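Local coordinates for protein monovalent Na+/H+ antiporter subunit D (Dietzia sp. DQ12-45-1b, PDB 7D3U) that forms a membrane-embedded subunit of the Mrp complex, a bacterial pump that exchanges sodium ions for protons across the cell membrane, at residues 97-103 against 237-241; 104-108 against 456-460; 214-218 against 256-261. All blocks are in the same frame, centred on the assembly; numbering follows the deposited sequence.

Contact 1. Residues 97-103 against 237-241; sequences FAVAAGE and MSPAV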
# COMPACT_ATOMS: atom_id res chain seq x y z
N PHE A 97 2.15 -1.75 19.84
CA PHE A 97 3.16 -2.71 19.43
C PHE A 97 4.50 -2.03 19.20
O PHE A 97 5.55 -2.58 19.54
CB PHE A 97 2.71 -3.44 18.17
CG PHE A 97 3.78 -4.31 17.56
CD1 PHE A 97 3.91 -5.63 17.94
CD2 PHE A 97 4.62 -3.82 16.58
CE1 PHE A 97 4.88 -6.44 17.38
CE2 PHE A 97 5.59 -4.62 16.01
CZ PHE A 97 5.72 -5.93 16.42
N ALA A 98 4.49 -0.84 18.60
CA ALA A 98 5.74 -0.13 18.33
C ALA A 98 6.41 0.32 19.62
O ALA A 98 7.64 0.43 19.66
CB ALA A 98 5.48 1.07 17.43
N VAL A 99 5.63 0.59 20.67
CA VAL A 99 6.23 0.97 21.94
C VAL A 99 7.04 -0.18 22.52
O VAL A 99 8.13 0.02 23.07
CB VAL A 99 5.15 1.45 22.92
CG1 VAL A 99 5.67 1.43 24.35
CG2 VAL A 99 4.71 2.84 22.55
N ALA A 100 6.54 -1.41 22.38
CA ALA A 100 7.25 -2.57 22.91
C ALA A 100 8.36 -3.04 21.98
O ALA A 100 9.38 -3.55 22.45
CB ALA A 100 6.28 -3.71 23.18
N ALA A 101 8.18 -2.88 20.67
CA ALA A 101 9.16 -3.39 19.71
C ALA A 101 10.49 -2.66 19.84
O ALA A 101 11.55 -3.29 19.86
CB ALA A 101 8.62 -3.26 18.29
N GLY A 102 10.45 -1.34 19.94
CA GLY A 102 11.67 -0.56 19.94
C GLY A 102 11.51 0.77 19.23
O GLY A 102 12.31 1.69 19.43
N GLU A 103 10.48 0.88 18.40
CA GLU A 103 10.10 2.17 17.84
C GLU A 103 9.35 2.95 18.91
O GLU A 103 9.31 2.57 20.08
CB GLU A 103 9.28 1.97 16.57
CG GLU A 103 10.03 1.32 15.43
CD GLU A 103 9.74 -0.16 15.31
OE1 GLU A 103 8.76 -0.62 15.93
OE2 GLU A 103 10.48 -0.86 14.60
N MET A 237 10.22 -2.61 5.35
CA MET A 237 9.91 -1.57 6.32
C MET A 237 9.96 -2.17 7.72
O MET A 237 9.96 -3.39 7.89
CB MET A 237 8.54 -0.94 6.06
CG MET A 237 8.50 -0.05 4.83
SD MET A 237 6.81 0.26 4.28
CE MET A 237 5.99 0.41 5.85
N SER A 238 10.01 -1.30 8.71
CA SER A 238 10.03 -1.75 10.10
C SER A 238 8.77 -2.56 10.39
O SER A 238 7.70 -2.27 9.83
CB SER A 238 10.12 -0.56 11.05
OG SER A 238 9.70 -0.91 12.35
N PRO A 239 8.85 -3.58 11.25
CA PRO A 239 7.68 -4.45 11.46
C PRO A 239 6.46 -3.74 11.99
O PRO A 239 5.33 -4.19 11.74
CB PRO A 239 8.21 -5.49 12.46
CG PRO A 239 9.68 -5.50 12.24
CD PRO A 239 10.05 -4.08 11.94
N ALA A 240 6.62 -2.64 12.72
CA ALA A 240 5.48 -1.89 13.23
C ALA A 240 4.92 -0.91 12.21
O ALA A 240 3.71 -0.72 12.13
CB ALA A 240 5.86 -1.14 14.51
N VAL A 241 5.80 -0.30 11.41
CA VAL A 241 5.35 0.66 10.41
C VAL A 241 4.51 -0.03 9.34
O VAL A 241 3.48 0.49 8.92
CB VAL A 241 6.56 1.38 9.80
CG1 VAL A 241 6.11 2.52 8.92
CG2 VAL A 241 7.47 1.89 10.90

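Contact 2. Residues 104-108 against 456-460; sequences AYKRF and IPDGR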
# COMPACT_ATOMS: atom_id res chain seq x y z
N ALA A 104 8.78 4.10 18.53
CA ALA A 104 8.04 5.00 19.40
C ALA A 104 8.93 5.64 20.45
O ALA A 104 8.46 6.50 21.20
CB ALA A 104 6.85 4.32 20.09
N TYR A 105 10.20 5.25 20.53
CA TYR A 105 11.20 5.97 21.29
C TYR A 105 12.13 6.77 20.40
O TYR A 105 12.80 7.68 20.88
CB TYR A 105 12.02 5.00 22.15
CG TYR A 105 11.21 4.28 23.20
CD1 TYR A 105 10.84 4.92 24.37
CD2 TYR A 105 10.83 2.96 23.02
CE1 TYR A 105 10.10 4.26 25.34
CE2 TYR A 105 10.10 2.30 23.98
CZ TYR A 105 9.73 2.95 25.14
OH TYR A 105 9.00 2.30 26.10
N LYS A 106 12.19 6.44 19.11
CA LYS A 106 12.91 7.26 18.15
C LYS A 106 12.25 8.63 18.05
O LYS A 106 11.11 8.83 18.46
CB LYS A 106 12.95 6.58 16.79
CG LYS A 106 13.44 5.14 16.82
CD LYS A 106 14.91 5.07 17.16
CE LYS A 106 15.33 3.65 17.49
NZ LYS A 106 15.23 3.36 18.94
N ARG A 107 13.00 9.58 17.49
CA ARG A 107 12.49 10.93 17.38
C ARG A 107 11.30 10.99 16.43
O ARG A 107 11.28 10.31 15.40
CB ARG A 107 13.59 11.87 16.90
CG ARG A 107 14.53 12.32 18.00
CD ARG A 107 13.88 13.36 18.89
NE ARG A 107 14.01 14.70 18.33
CZ ARG A 107 14.92 15.59 18.73
NH1 ARG A 107 15.77 15.28 19.69
NH2 ARG A 107 14.96 16.78 18.16
N PHE A 108 10.31 11.80 16.80
CA PHE A 108 9.19 12.14 15.92
C PHE A 108 8.34 10.93 15.54
O PHE A 108 7.68 10.94 14.50
CB PHE A 108 9.67 12.86 14.66
CG PHE A 108 10.62 13.99 14.93
CD1 PHE A 108 10.43 14.83 16.01
CD2 PHE A 108 11.70 14.21 14.09
CE1 PHE A 108 11.30 15.87 16.25
CE2 PHE A 108 12.57 15.25 14.33
CZ PHE A 108 12.37 16.08 15.41
N ILE A 456 18.96 7.63 14.47
CA ILE A 456 17.86 8.47 14.94
C ILE A 456 17.91 8.55 16.46
O ILE A 456 18.01 7.50 17.12
CB ILE A 456 16.52 7.92 14.46
CG1 ILE A 456 16.54 7.76 12.94
CG2 ILE A 456 15.39 8.83 14.87
CD1 ILE A 456 15.28 7.16 12.37
N PRO A 457 17.86 9.74 17.06
CA PRO A 457 18.03 9.85 18.51
C PRO A 457 16.94 9.09 19.26
O PRO A 457 15.75 9.36 19.10
CB PRO A 457 17.93 11.36 18.76
CG PRO A 457 18.33 11.97 17.46
CD PRO A 457 17.80 11.06 16.41
N ASP A 458 17.37 8.14 20.07
CA ASP A 458 16.44 7.33 20.84
C ASP A 458 15.96 8.09 22.07
O ASP A 458 16.69 8.91 22.65
CB ASP A 458 17.10 6.02 21.26
CG ASP A 458 16.10 4.92 21.53
OD1 ASP A 458 15.13 5.18 22.27
OD2 ASP A 458 16.27 3.81 21.00
N GLY A 459 14.72 7.82 22.47
CA GLY A 459 14.14 8.49 23.61
C GLY A 459 14.60 7.92 24.94
O GLY A 459 14.78 8.66 25.91
N ARG A 460 14.77 6.60 24.98
CA ARG A 460 15.28 5.94 26.18
C ARG A 460 16.80 5.84 26.16
O ARG A 460 17.38 4.78 26.38
CB ARG A 460 14.64 4.56 26.31
CG ARG A 460 14.76 3.73 25.05
CD ARG A 460 14.11 2.37 25.18
NE ARG A 460 14.06 1.69 23.90
CZ ARG A 460 13.73 0.41 23.73
NH1 ARG A 460 13.41 -0.33 24.78
NH2 ARG A 460 13.71 -0.12 22.52

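Contact 3. Residues 214-218 against 256-261; sequences LFALA and AIYRIY. With LMT (dodecyl-beta-D-maltoside), chain R; LMT (dodecyl-beta-D-maltoside), chain N.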
# COMPACT_ATOMS: atom_id res chain seq x y z
N LEU A 214 -10.52 7.09 -10.27
CA LEU A 214 -10.61 5.72 -9.78
C LEU A 214 -9.34 4.94 -10.09
O LEU A 214 -8.95 4.07 -9.31
CB LEU A 214 -11.82 5.02 -10.38
CG LEU A 214 -13.19 5.51 -9.91
CD1 LEU A 214 -14.29 4.73 -10.58
CD2 LEU A 214 -13.29 5.39 -8.40
N PHE A 215 -8.67 5.25 -11.20
CA PHE A 215 -7.44 4.55 -11.53
C PHE A 215 -6.30 5.00 -10.63
O PHE A 215 -5.46 4.18 -10.23
CB PHE A 215 -7.10 4.77 -13.00
CG PHE A 215 -5.69 4.43 -13.36
CD1 PHE A 215 -5.18 3.16 -13.13
CD2 PHE A 215 -4.86 5.38 -13.94
CE1 PHE A 215 -3.88 2.85 -13.47
CE2 PHE A 215 -3.56 5.07 -14.28
CZ PHE A 215 -3.08 3.80 -14.04
N ALA A 216 -6.25 6.28 -10.29
CA ALA A 216 -5.28 6.74 -9.30
C ALA A 216 -5.52 6.08 -7.95
O ALA A 216 -4.57 5.62 -7.29
CB ALA A 216 -5.33 8.25 -9.16
N LEU A 217 -6.78 6.00 -7.53
CA LEU A 217 -7.09 5.32 -6.27
C LEU A 217 -6.81 3.83 -6.34
O LEU A 217 -6.50 3.21 -5.32
CB LEU A 217 -8.55 5.58 -5.89
CG LEU A 217 -8.87 7.05 -5.63
CD1 LEU A 217 -10.36 7.29 -5.66
CD2 LEU A 217 -8.27 7.49 -4.30
N ALA A 218 -6.90 3.23 -7.53
CA ALA A 218 -6.55 1.83 -7.69
C ALA A 218 -5.05 1.62 -7.61
O ALA A 218 -4.59 0.62 -7.04
CB ALA A 218 -7.09 1.30 -9.02
N ALA A 256 -12.33 5.38 -0.76
CA ALA A 256 -12.51 6.41 -1.78
C ALA A 256 -13.14 5.84 -3.04
O ALA A 256 -14.03 6.46 -3.63
CB ALA A 256 -11.18 7.06 -2.11
N ILE A 257 -12.69 4.66 -3.47
CA ILE A 257 -13.29 4.03 -4.65
C ILE A 257 -14.76 3.75 -4.40
O ILE A 257 -15.62 4.01 -5.25
CB ILE A 257 -12.53 2.75 -5.03
CG1 ILE A 257 -11.15 3.09 -5.58
CG2 ILE A 257 -13.32 1.95 -6.04
CD1 ILE A 257 -10.43 1.91 -6.18
N TYR A 258 -15.08 3.24 -3.21
CA TYR A 258 -16.47 2.97 -2.86
C TYR A 258 -17.31 4.24 -2.93
O TYR A 258 -18.34 4.28 -3.61
CB TYR A 258 -16.56 2.36 -1.46
CG TYR A 258 -16.55 0.86 -1.44
CD1 TYR A 258 -15.41 0.15 -1.81
CD2 TYR A 258 -17.67 0.14 -1.05
CE1 TYR A 258 -15.40 -1.22 -1.80
CE2 TYR A 258 -17.66 -1.23 -1.03
CZ TYR A 258 -16.52 -1.91 -1.40
OH TYR A 258 -16.50 -3.28 -1.39
N ARG A 259 -16.87 5.30 -2.25
CA ARG A 259 -17.64 6.53 -2.20
C ARG A 259 -17.80 7.14 -3.59
O ARG A 259 -18.89 7.60 -3.95
CB ARG A 259 -16.99 7.53 -1.25
CG ARG A 259 -17.77 8.81 -1.07
CD ARG A 259 -18.96 8.60 -0.17
NE ARG A 259 -18.57 8.52 1.23
CZ ARG A 259 -19.38 8.11 2.20
NH1 ARG A 259 -20.62 7.74 1.92
NH2 ARG A 259 -18.94 8.07 3.45
N ILE A 260 -16.72 7.16 -4.37
CA ILE A 260 -16.77 7.79 -5.69
C ILE A 260 -17.70 7.02 -6.61
O ILE A 260 -18.59 7.60 -7.25
CB ILE A 260 -15.36 7.91 -6.28
CG1 ILE A 260 -14.55 8.94 -5.50
CG2 ILE A 260 -15.43 8.31 -7.73
CD1 ILE A 260 -15.27 10.24 -5.31
N TYR A 261 -17.52 5.70 -6.71
CA TYR A 261 -18.36 4.93 -7.62
C TYR A 261 -19.80 4.85 -7.13
O TYR A 261 -20.70 4.63 -7.95
CB TYR A 261 -17.81 3.53 -7.82
CG TYR A 261 -18.45 2.82 -8.99
CD1 TYR A 261 -18.03 3.07 -10.28
CD2 TYR A 261 -19.49 1.93 -8.79
CE1 TYR A 261 -18.62 2.43 -11.35
CE2 TYR A 261 -20.09 1.29 -9.86
CZ TYR A 261 -19.65 1.55 -11.14
OH TYR A 261 -20.24 0.91 -12.20
C1B LMT R . -21.06 4.44 -26.40
C2B LMT R . -20.18 4.38 -27.66
C3B LMT R . -21.03 4.39 -28.94
C4B LMT R . -22.48 3.93 -28.63
C5B LMT R . -23.06 4.92 -27.60
C6B LMT R . -24.32 4.33 -26.97
O1B LMT R . -20.30 4.85 -25.32
O2B LMT R . -19.35 5.47 -27.62
O3B LMT R . -20.46 3.66 -29.94
O4' LMT R . -23.25 3.95 -29.77
O5B LMT R . -22.14 5.31 -26.59
O6B LMT R . -24.90 5.25 -26.14
C1' LMT R . -18.05 5.50 -22.88
C2' LMT R . -17.63 5.14 -24.31
C3' LMT R . -18.26 3.79 -24.70
C4' LMT R . -19.77 3.84 -24.48
C5' LMT R . -19.98 4.29 -23.01
C6' LMT R . -20.92 3.42 -22.22
O1' LMT R . -16.95 5.72 -22.09
O2' LMT R . -18.13 6.10 -25.15
O3' LMT R . -17.72 2.79 -23.95
O5' LMT R . -18.76 4.40 -22.34
O6' LMT R . -21.09 2.28 -22.95
C1 LMT R . -16.64 4.70 -21.18
C2 LMT R . -16.16 5.42 -19.96
C3 LMT R . -15.15 4.71 -19.13
C4 LMT R . -15.63 4.75 -17.71
C5 LMT R . -14.82 3.82 -16.87
C6 LMT R . -15.50 3.47 -15.60
C7 LMT R . -14.64 2.52 -14.82
C8 LMT R . -15.33 2.15 -13.56
C9 LMT R . -14.57 1.19 -12.71
C10 LMT R . -15.35 0.98 -11.45
C11 LMT R . -15.92 -0.40 -11.38
C12 LMT R . -15.63 -1.04 -10.07
C1B LMT N . -20.70 -1.25 -25.11
C2B LMT N . -20.79 -0.68 -26.54
C3B LMT N . -22.27 -0.50 -26.95
C4B LMT N . -23.05 0.33 -25.90
C5B LMT N . -22.70 -0.20 -24.50
C6B LMT N . -23.97 -0.38 -23.68
O1B LMT N . -19.95 -0.37 -24.34
O2B LMT N . -20.14 0.52 -26.54
O3B LMT N . -22.87 -1.70 -27.23
O4' LMT N . -22.71 1.66 -25.98
O5B LMT N . -21.97 -1.40 -24.56
O6B LMT N . -23.68 -1.01 -22.50
C1' LMT N . -16.61 0.10 -22.08
C2' LMT N . -16.31 -0.47 -23.48
C3' LMT N . -17.57 -0.39 -24.37
C4' LMT N . -18.84 -0.90 -23.66
C5' LMT N . -18.84 -0.26 -22.25
C6' LMT N . -20.06 -0.60 -21.43
O1' LMT N . -15.55 -0.11 -21.25
O2' LMT N . -15.33 0.30 -24.04
O3' LMT N . -17.38 -1.09 -25.52
O5' LMT N . -17.69 -0.63 -21.54
O6' LMT N . -20.18 -1.96 -21.49
C1 LMT N . -14.89 1.06 -20.84
C2 LMT N . -14.11 0.64 -19.64
C3 LMT N . -12.94 1.50 -19.28
C4 LMT N . -12.09 0.70 -18.33
C5 LMT N . -10.84 1.45 -18.01
C6 LMT N . -11.01 2.30 -16.80
C7 LMT N . -10.02 1.88 -15.75
C8 LMT N . -10.48 2.40 -14.44
C9 LMT N . -9.75 1.82 -13.27
C10 LMT N . -10.78 1.24 -12.35
C11 LMT N . -10.20 0.97 -11.00
C12 LMT N . -11.25 0.57 -10.02

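Contact 1. Residues 97-103 against 237-241
A buried helix-end contact joins the last turn of helix 80-101 and the residues that follow it to residues 237-241, which lead into helix 239-245, combining a small apolar core with one polar side-chain bond. Ala240 is central, pointing its methyl at the other segment. Its CB lies 3.7 Å from Ala98 CB and 3.6 Å from CD2 of Phe97, meeting that ring at its edge. Two alanines leave so little between them that the backbones can close to 5.4 Å between the CA atoms of Ala98 and Ala240; the larger Phe97 ring extends past the alanine pair, and its CE2 reaches to 4.5 Å from Pro239 CB. The ring also packs on Leu342 of helix 320-350 and Leu530 of helix 528-546.

Gly102 leaves helical geometry with positive phi (144°), where a CB would be jammed against the preceding carbonyl oxygen, so glycine suits this turn. The chain then brings Glu103 across: Ser238 OG donates to Glu103 OE2 at 2.4 Å, very short for a hydrogen bond, while Glu103 OE1 sits 3.3 Å from Ala240 CB. Serine gives the buried carboxylate a compact donor, and Arg151 also touches the Glu103 side chain. Close alanine packing between the end of helix 80-101 and the segment leading into helix 239-245 fits the largely helical membrane bundle of the antiporter-like subunits shared by Mrp complexes and respiratory complex I.

Contact 2. Residues 104-108 against 456-460
Two irregular loops meet here, 104-108 leading into helix 109-125 and 456-460 coming from far along the chain, and polar groups set their register. Tyr105 O accepts from Gly459 N at 2.5 Å, a very short and bent bond (119°). Glycine is well suited at 459, since a CB would come within 2.8 Å of Tyr105 O. Alongside, Arg107 N approaches Pro457 O to 3.2 Å.

Both carboxylate oxygens of Asp458 are used. OD2 takes the salt bridge from Lys106 NZ at a very short 2.4 Å, and OD1 accepts from Arg460 N at 3.1 Å, closing an Asx turn; the Arg460 NE to Asp458 OD1 salt bridge is long, 4.0 Å. The Lys106 ammonium also makes a weak hydrogen bond to Gly102 O. Arg460 lays its guanidinium flat on the Tyr105 ring, centres 4.6 Å apart, with Arg460 CD over the ring face.

Apolar carbon fills the other end, where Lys106 CB lies 3.8 Å from Ile456 CG2, and Leu758 of subunit A packs on both Arg107 and Ile456. Buried Lys106 has its charge balanced by Asp458, and that salt bridge joins two loops far apart in sequence beside a subunit interface, while the link on to Arg460 stays within its own loop.

Contact 3. Residues 214-218 against 256-261
This is antiparallel helix packing inside the membrane bundle: segments 214-218 and 256-261, on helices 204-221 and 249-263, run at 165° to each other, their axes 9.9 Å apart at closest approach. Branched aliphatic side chains interdigitate between the two axes. Ile257 is the main bump from its helix, pressing into the hollow between Leu214, Leu217 and Ala218; its CG1 is 3.6 Å from Leu217 CB, and its CD1 reaches 4.0 Å from Ala218 N, space that the small alanine leaves open.

In return, Leu217 puts CD1 over the shallow place at Ala256, 3.7 Å from that CB, and Leu214 brings CD2 to 3.7 Å from Ile260 CG2. Phe132 of helix 129-146 closes over Leu217 and Ala256. Toward the detergent, Leu214 CD1 meets the edge of the Tyr261 ring at CD1, 4.1 Å away. Two dodecyl maltoside tails extend the apolar packing: C11 of the chain N molecule is 3.7 Å from Ala218 CB, and C10 of the chain R molecule is 3.6 Å from Tyr261 CE1.

How the contacts relate
Contacts 1 and 2 are neighbours, their centres 12 Å apart, because 97-103 runs straight into 104-108. They also touch directly: Val99 O is 3.1 Å from Tyr105 CE2, and Gly102 CA is 3.3 Å from Arg460 NH2. Contact 3 lies on the opposite side of the chain's centre, 30 Å from contact 1 and 37 Å from contact 2 between centres, with nearest atoms about 16 and 25 Å away. A chain connection remains, since helix 239-245 of contact 1 is followed by helix 249-263 of contact 3. Detergent touches all three regions, reaching Ala100, Tyr105 and, in contact 3, Ala218 and Tyr261.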